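Local coordinates for putative membrane protein mmpL11 (PDB 4Y0L), which is a mycobacterial RND-family membrane protein, probably a transporter of lipids across the cell envelope, represented here by a periplasmic domain, at residues V6-G11 with Q20-I25; P41-A44 with S49-L52. All coordinates share one frame; numbering follows the deposited sequence.

Contact 1: V6-G11 with Q20-I25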
loop_
_atom_site.group_PDB
_atom_site.type_symbol
_atom_site.label_atom_id
_atom_site.label_comp_id
_atom_site.label_asym_id
_atom_site.label_seq_id
_atom_site.Cartn_x
_atom_site.Cartn_y
_atom_site.Cartn_z
ATOM N N VAL A 6 2.785 -3.407 -2.588
ATOM C CA VAL A 6 1.757 -4.441 -2.537
ATOM C C VAL A 6 1.915 -5.413 -3.704
ATOM O O VAL A 6 1.855 -5.008 -4.863
ATOM C CB VAL A 6 0.339 -3.835 -2.572
ATOM C CG1 VAL A 6 -0.699 -4.896 -2.238
ATOM C CG2 VAL A 6 0.231 -2.668 -1.599
ATOM N N ARG A 7 2.113 -6.690 -3.387
ATOM C CA ARG A 7 2.264 -7.727 -4.408
ATOM C C ARG A 7 1.071 -8.669 -4.399
ATOM O O ARG A 7 0.575 -9.049 -3.337
ATOM C CB ARG A 7 3.554 -8.528 -4.194
ATOM C CG ARG A 7 4.829 -7.728 -4.408
ATOM C CD ARG A 7 5.670 -7.663 -3.146
ATOM N NE ARG A 7 6.575 -8.803 -3.022
ATOM C CZ ARG A 7 7.187 -9.157 -1.894
ATOM N NH1 ARG A 7 6.984 -8.471 -0.776
ATOM N NH2 ARG A 7 7.996 -10.206 -1.881
ATOM N N PHE A 8 0.622 -9.039 -5.595
ATOM C CA PHE A 8 -0.477 -9.979 -5.766
ATOM C C PHE A 8 0.020 -11.269 -6.406
ATOM O O PHE A 8 0.979 -11.262 -7.176
ATOM C CB PHE A 8 -1.582 -9.358 -6.617
ATOM C CG PHE A 8 -2.223 -8.158 -5.988
ATOM C CD1 PHE A 8 -3.235 -8.309 -5.056
ATOM C CD2 PHE A 8 -1.814 -6.879 -6.327
ATOM C CE1 PHE A 8 -3.830 -7.208 -4.472
ATOM C CE2 PHE A 8 -2.404 -5.773 -5.747
ATOM C CZ PHE A 8 -3.416 -5.937 -4.818
ATOM N N ASP A 9 -0.648 -12.372 -6.086
ATOM C CA ASP A 9 -0.210 -13.694 -6.514
ATOM C C ASP A 9 -0.786 -14.080 -7.873
ATOM O O ASP A 9 -0.209 -14.906 -8.579
ATOM C CB ASP A 9 -0.605 -14.747 -5.476
ATOM C CG ASP A 9 0.589 -15.507 -4.925
ATOM O OD1 ASP A 9 1.552 -15.751 -5.682
ATOM O OD2 ASP A 9 0.560 -15.865 -3.728
ATOM N N ALA A 10 -1.927 -13.496 -8.227
ATOM C CA ALA A 10 -2.565 -13.782 -9.511
ATOM C C ALA A 10 -2.901 -12.505 -10.271
ATOM O O ALA A 10 -3.463 -11.563 -9.710
ATOM C CB ALA A 10 -3.820 -14.611 -9.302
ATOM N N GLY A 11 -2.558 -12.486 -11.554
ATOM C CA GLY A 11 -2.900 -11.369 -12.412
ATOM C C GLY A 11 -2.075 -10.133 -12.121
ATOM O O GLY A 11 -1.287 -10.103 -11.173
ATOM N N GLN A 20 -9.825 -2.496 -5.354
ATOM C CA GLN A 20 -10.445 -2.199 -4.068
ATOM C C GLN A 20 -9.486 -2.517 -2.926
ATOM O O GLN A 20 -9.492 -1.847 -1.893
ATOM C CB GLN A 20 -11.751 -2.980 -3.905
ATOM C CG GLN A 20 -12.416 -2.811 -2.545
ATOM C CD GLN A 20 -12.718 -1.363 -2.217
ATOM O OE1 GLN A 20 -12.968 -0.553 -3.109
ATOM N NE2 GLN A 20 -12.692 -1.027 -0.930
ATOM N N THR A 21 -8.663 -3.542 -3.115
ATOM C CA THR A 21 -7.652 -3.891 -2.129
ATOM C C THR A 21 -6.602 -2.792 -2.051
ATOM O O THR A 21 -6.151 -2.429 -0.969
ATOM C CB THR A 21 -6.974 -5.227 -2.465
ATOM O OG1 THR A 21 -7.970 -6.254 -2.557
ATOM C CG2 THR A 21 -5.953 -5.601 -1.392
ATOM N N ILE A 22 -6.212 -2.272 -3.208
ATOM C CA ILE A 22 -5.270 -1.167 -3.261
ATOM C C ILE A 22 -5.911 0.086 -2.673
ATOM O O ILE A 22 -5.252 0.868 -1.983
ATOM C CB ILE A 22 -4.801 -0.893 -4.705
ATOM C CG1 ILE A 22 -3.971 -2.073 -5.214
ATOM C CG2 ILE A 22 -3.975 0.383 -4.771
ATOM C CD1 ILE A 22 -3.627 -2.005 -6.692
ATOM N N ALA A 23 -7.198 0.276 -2.952
ATOM C CA ALA A 23 -7.927 1.437 -2.447
ATOM C C ALA A 23 -8.083 1.368 -0.931
ATOM O O ALA A 23 -8.023 2.389 -0.245
ATOM C CB ALA A 23 -9.288 1.535 -3.116
ATOM N N ALA A 24 -8.279 0.160 -0.412
ATOM C CA ALA A 24 -8.433 -0.039 1.029
ATOM C C ALA A 24 -7.117 0.217 1.753
ATOM O O ALA A 24 -7.092 0.855 2.801
ATOM C CB ALA A 24 -8.933 -1.448 1.322
ATOM N N ILE A 25 -6.026 -0.291 1.189
ATOM C CA ILE A 25 -4.698 -0.080 1.760
ATOM C C ILE A 25 -4.348 1.402 1.736
ATOM O O ILE A 25 -3.824 1.942 2.707
ATOM C CB ILE A 25 -3.625 -0.886 0.994
ATOM C CG1 ILE A 25 -3.850 -2.383 1.203
ATOM C CG2 ILE A 25 -2.220 -0.515 1.464
ATOM C CD1 ILE A 25 -3.155 -3.256 0.187
#
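Val6 and Ile25 meet tip to tip, and Phe8 reaches in beside them to touch Thr21 and Ile22, so four hydrophobic side chains and the methyl of Thr21 carry the contact. The tight part lies at Val6, where CD1 of Ile25 is 3.8 Å from Val6 CG1 and 3.9 Å from Val6 CG2 and is therefore shared by both methyls. Ile25 presents that methyl because CG1 stands anti to its carbonyl carbon (chi1 -67°) and the chain then runs extended to CD1. One turn back on the helix, Ile22 approaches the Phe8 ring at its edge: CG1 of Ile22 is 3.9 Å from Phe8 CZ, and CD1 of Ile22 is 4.1 Å from Phe8 CE2. Thr21 CG2 comes in near the same ring plane, 4.1 Å from Phe8 CE1, so the far rim of the ring abuts the helix. The His18 ring stacks with the Phe8 ring, and Val79 and Ala80 of helix 66-80 pack on Ile25. Beyond Phe8 the packing gives way: Asp9, Ala10 and Gly11 form an exposed loop that turns from the helix, and on the helix Gln20 and Ala23 lie on the exposed side. The two segments bury 196 Å² in all, with Val6, Ile22 and Ile25 buried and Phe8 and Thr21 partly exposed. Ala10 O is hydrogen-bonded to His18 NE2 outside the pair, but no hydrogen bond or charge pair joins the two segments, which implies that apolar contact holds them together.

Contact 2: P41-A44 with S49-L52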
loop_
_atom_site.group_PDB
_atom_site.type_symbol
_atom_site.label_atom_id
_atom_site.label_comp_id
_atom_site.label_asym_id
_atom_site.label_seq_id
_atom_site.Cartn_x
_atom_site.Cartn_y
_atom_site.Cartn_z
ATOM N N PRO A 41 -1.753 4.649 -6.660
ATOM C CA PRO A 41 -0.830 3.527 -6.845
ATOM C C PRO A 41 0.020 3.668 -8.099
ATOM O O PRO A 41 -0.491 4.010 -9.164
ATOM C CB PRO A 41 -1.764 2.316 -6.949
ATOM C CG PRO A 41 -3.063 2.879 -7.410
ATOM C CD PRO A 41 -3.159 4.232 -6.773
ATOM N N ARG A 42 1.316 3.420 -7.951
ATOM C CA ARG A 42 2.232 3.380 -9.082
ATOM C C ARG A 42 2.517 1.933 -9.441
ATOM O O ARG A 42 3.019 1.169 -8.620
ATOM C CB ARG A 42 3.532 4.111 -8.757
ATOM C CG ARG A 42 3.771 5.329 -9.619
ATOM C CD ARG A 42 4.999 6.093 -9.159
ATOM N NE ARG A 42 4.783 6.732 -7.863
ATOM C CZ ARG A 42 4.144 7.886 -7.692
ATOM N NH1 ARG A 42 3.646 8.540 -8.735
ATOM N NH2 ARG A 42 3.998 8.386 -6.473
ATOM N N PHE A 43 2.185 1.563 -10.672
ATOM C CA PHE A 43 2.331 0.188 -11.121
ATOM C C PHE A 43 3.661 -0.051 -11.818
ATOM O O PHE A 43 4.030 0.667 -12.747
ATOM C CB PHE A 43 1.182 -0.180 -12.055
ATOM C CG PHE A 43 -0.154 -0.202 -11.378
ATOM C CD1 PHE A 43 -0.418 -1.126 -10.380
ATOM C CD2 PHE A 43 -1.144 0.697 -11.730
ATOM C CE1 PHE A 43 -1.643 -1.152 -9.751
ATOM C CE2 PHE A 43 -2.374 0.671 -11.102
ATOM C CZ PHE A 43 -2.622 -0.253 -10.110
ATOM N N ALA A 44 4.380 -1.064 -11.349
ATOM C CA ALA A 44 5.595 -1.511 -12.012
ATOM C C ALA A 44 5.261 -1.929 -13.438
ATOM O O ALA A 44 4.169 -2.432 -13.705
ATOM C CB ALA A 44 6.228 -2.660 -11.245
ATOM N N SER A 49 3.582 -5.595 -8.985
ATOM C CA SER A 49 3.356 -4.893 -7.726
ATOM C C SER A 49 2.807 -3.485 -7.929
ATOM O O SER A 49 2.780 -2.966 -9.046
ATOM C CB SER A 49 4.659 -4.815 -6.930
ATOM O OG SER A 49 5.660 -4.141 -7.672
ATOM N N ALA A 50 2.372 -2.880 -6.828
ATOM C CA ALA A 50 1.909 -1.499 -6.823
ATOM C C ALA A 50 2.576 -0.732 -5.685
ATOM O O ALA A 50 2.523 -1.154 -4.529
ATOM C CB ALA A 50 0.398 -1.444 -6.686
ATOM N N LEU A 51 3.204 0.392 -6.020
ATOM C CA LEU A 51 3.859 1.228 -5.023
ATOM C C LEU A 51 2.925 2.340 -4.556
ATOM O O LEU A 51 2.384 3.093 -5.365
ATOM C CB LEU A 51 5.150 1.833 -5.583
ATOM C CG LEU A 51 6.007 2.597 -4.566
ATOM C CD1 LEU A 51 6.783 1.634 -3.678
ATOM C CD2 LEU A 51 6.949 3.567 -5.265
ATOM N N LEU A 52 2.738 2.422 -3.244
ATOM C CA LEU A 52 2.003 3.518 -2.624
ATOM C C LEU A 52 2.955 4.351 -1.773
ATOM O O LEU A 52 3.555 3.842 -0.826
ATOM C CB LEU A 52 0.847 2.983 -1.776
ATOM C CG LEU A 52 -0.298 2.329 -2.554
ATOM C CD1 LEU A 52 -1.179 1.496 -1.634
ATOM C CD2 LEU A 52 -1.129 3.384 -3.277
#
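Arg42 and Leu51 face each other as an antiparallel hydrogen-bonded pair, each giving its N-H to the other's carbonyl. Arg42 N lies 2.8 Å from Leu51 O with an N-H...O angle of 175°, and Leu51 N lies 2.7 Å from Arg42 O at 172°. Both bonds are nearly straight at hydrogen, although each donor stands somewhat out of the acceptor's carbonyl plane. Toward the turn, Phe43 and Ala50 form the next, non-hydrogen-bonded pair. Here the Phe43 ring takes an oblique position to the Ala50 methyl, CE1 of Phe43 being 3.7 Å from Ala50 CB. Past them the ladder frays, since Ala44 N to Ser49 O is a weak bond of 3.4 Å. At the other end Pro41 and Leu52 lie side by side and point the same way, with Pro41 CB 3.9 Å from Leu52 CD2; with its CG anti to the carbonyl carbon (chi1 -68°), Leu52 brings that methyl against the proline. In the second shell, Leu52 meets Ile25 and Ile29, and the face of Phe43 and Ala50 is backed by helix 19-29. On the face of Arg42 and Leu51, the bent Arg42 chain reaches Ser53 OG with NH2. Strand 2-7 continues the sheet beyond strand 49-55, as in the backbone bond of Val4 to Leu52. The pairing is that of a beta hairpin, strands 37-43 and 49-55, at the edge of the four-stranded sheet of a ferredoxin-like beta-alpha-beta-beta-alpha-beta fold, as in periplasmic domains of RND proteins.

How the contacts relate
Both contacts reach the same sheet, and helix 19-29 of contact 1 packs on the hairpin of contact 2, their centres about 10 Å apart. The bridge between them is partly backbone: Val6 O lies 2.9 Å from Ala50 N, a probable hydrogen bond that ties strand 2-7 to the inner strand of the hairpin. A second link is Ile22, whose CG2 sits 3.7 Å from Pro41 CB while its CD1 sits 3.7 Å from Phe43 CE1, so a single helix residue touches Phe8 of contact 1 and the hairpin of contact 2. Along the chain contact 1 closes before contact 2 opens, and helix 19-29 is followed by strand 37-43.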